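Local atomic coordinates of metallo-beta-lactamase family protein (Thermus thermophilus, PDB entry 2ZO4), a protein that binds two zinc ions and is probably a hydrolase of the metallo-beta-lactamase superfamily, its substrate not being established. Residues L11-P16 with R46-L51. Numbering follows the deposited sequence.
Sequences LPVPIP and RGALEL
Pro14 and Ala48 make the shortest contact here: CD of the proline ring lies 3.6 Å from the Ala48 CB methyl, so it is the ring carbon bonded to the backbone N that does the touching. Val13 comes to the same methyl more loosely, through CG1 at 4.4 Å from Ala48 CB. These two residues share one small side chain, which is consistent with the close approach of strand and helix, Val13 CA and Ala48 CA being 6.0 Å apart. The Val13 side chain is about 8 Å from that of the zinc ligand Asp74.

The other apolar contact is a pair of leucines. Leu11 CD2 meets Leu49 CD1 at 3.7 Å; the side chains cross at about a right angle, and these methyls make their one close approach. The CB of Leu49 does not point at the strand; with CG anti to the backbone N (chi1 -176°), the side chain extends closer to it, and CD1 is the branch that meets Leu11. All the contacts across the interface are apolar, and the two segments bury 194 Å², both sides summed.

The axes of strand 11-14 and helix 46-51 approach to 7.5 Å and run nearly antiparallel, at 160°. Strand 8-14 is one of the two outermost strands of the six-stranded mixed sheet; backbone hydrogen bonds pair Leu11 with Leu24 and Val13 with Val22 of strand 21-29. Leu11 and Val13 point toward helix 43-55 and Pro12 away, so the helix lies over one face of the sheet at its edge strand, in the αββα fold of this superfamily, and Val13 touches both Val22 of strand 21-29 and Ala45 of helix 43-55.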
# COMPACT_ATOMS: atom_id res chain seq x y z
N LEU A 11 10.98 -12.81 1.61
CA LEU A 11 11.57 -12.70 0.27
C LEU A 11 11.77 -11.23 -0.12
O LEU A 11 10.85 -10.61 -0.67
CB LEU A 11 10.70 -13.41 -0.78
CG LEU A 11 10.84 -14.92 -1.02
CD1 LEU A 11 10.53 -15.75 0.21
CD2 LEU A 11 9.96 -15.37 -2.18
N PRO A 12 12.95 -10.66 0.19
CA PRO A 12 13.25 -9.28 -0.18
C PRO A 12 13.56 -9.14 -1.67
O PRO A 12 14.39 -9.87 -2.20
CB PRO A 12 14.50 -8.95 0.67
CG PRO A 12 14.63 -10.08 1.66
CD PRO A 12 14.05 -11.26 0.96
N VAL A 13 12.89 -8.20 -2.34
CA VAL A 13 13.02 -8.03 -3.78
C VAL A 13 13.31 -6.56 -4.12
O VAL A 13 12.64 -5.67 -3.60
CB VAL A 13 11.75 -8.53 -4.53
CG1 VAL A 13 11.84 -8.27 -6.02
CG2 VAL A 13 11.52 -10.01 -4.28
N PRO A 14 14.33 -6.30 -4.97
CA PRO A 14 14.66 -4.92 -5.37
C PRO A 14 13.57 -4.27 -6.23
O PRO A 14 13.00 -4.92 -7.10
CB PRO A 14 15.95 -5.08 -6.18
CG PRO A 14 16.46 -6.46 -5.87
CD PRO A 14 15.24 -7.27 -5.60
N ILE A 15 13.30 -3.00 -5.96
CA ILE A 15 12.30 -2.23 -6.70
C ILE A 15 12.86 -0.86 -7.12
O ILE A 15 13.63 -0.25 -6.37
CB ILE A 15 10.96 -2.06 -5.90
CG1 ILE A 15 11.21 -1.43 -4.52
CG2 ILE A 15 10.25 -3.40 -5.77
CD1 ILE A 15 9.94 -0.96 -3.81
N PRO A 16 12.48 -0.38 -8.32
CA PRO A 16 13.03 0.86 -8.84
C PRO A 16 12.37 2.12 -8.27
O PRO A 16 12.13 3.09 -9.00
CB PRO A 16 12.77 0.75 -10.35
CG PRO A 16 11.51 -0.04 -10.43
CD PRO A 16 11.53 -1.00 -9.27
N ARG A 46 12.23 -9.72 -11.17
CA ARG A 46 11.91 -11.08 -11.63
C ARG A 46 13.03 -12.06 -11.30
O ARG A 46 12.78 -13.18 -10.85
CB ARG A 46 11.67 -11.11 -13.14
CG ARG A 46 10.36 -10.49 -13.61
CD ARG A 46 10.34 -10.45 -15.13
NE ARG A 46 9.07 -9.95 -15.67
CZ ARG A 46 8.02 -10.71 -15.96
NH1 ARG A 46 8.06 -12.03 -15.77
NH2 ARG A 46 6.92 -10.16 -16.44
N GLY A 47 14.27 -11.63 -11.53
CA GLY A 47 15.46 -12.45 -11.31
C GLY A 47 15.65 -12.80 -9.85
O GLY A 47 15.91 -13.96 -9.52
N ALA A 48 15.51 -11.80 -8.99
CA ALA A 48 15.61 -11.99 -7.54
C ALA A 48 14.55 -12.96 -7.01
O ALA A 48 14.85 -13.81 -6.17
CB ALA A 48 15.51 -10.65 -6.83
N LEU A 49 13.31 -12.81 -7.49
CA LEU A 49 12.21 -13.67 -7.06
C LEU A 49 12.45 -15.12 -7.51
O LEU A 49 12.25 -16.06 -6.72
CB LEU A 49 10.86 -13.14 -7.58
CG LEU A 49 9.56 -13.84 -7.15
CD1 LEU A 49 9.54 -14.16 -5.66
CD2 LEU A 49 8.35 -12.99 -7.54
N GLU A 50 12.88 -15.28 -8.76
CA GLU A 50 13.23 -16.58 -9.30
C GLU A 50 14.29 -17.27 -8.46
O GLU A 50 14.15 -18.45 -8.14
CB GLU A 50 13.71 -16.45 -10.75
CG GLU A 50 13.88 -17.79 -11.47
CD GLU A 50 14.26 -17.62 -12.93
OE1 GLU A 50 14.76 -16.54 -13.32
OE2 GLU A 50 14.06 -18.59 -13.70
N LEU A 51 15.33 -16.53 -8.09
CA LEU A 51 16.42 -17.08 -7.26
C LEU A 51 15.93 -17.49 -5.87
O LEU A 51 16.32 -18.54 -5.37
CB LEU A 51 17.59 -16.09 -7.17
CG LEU A 51 18.55 -16.05 -8.36
CD1 LEU A 51 19.40 -14.79 -8.33
CD2 LEU A 51 19.43 -17.30 -8.40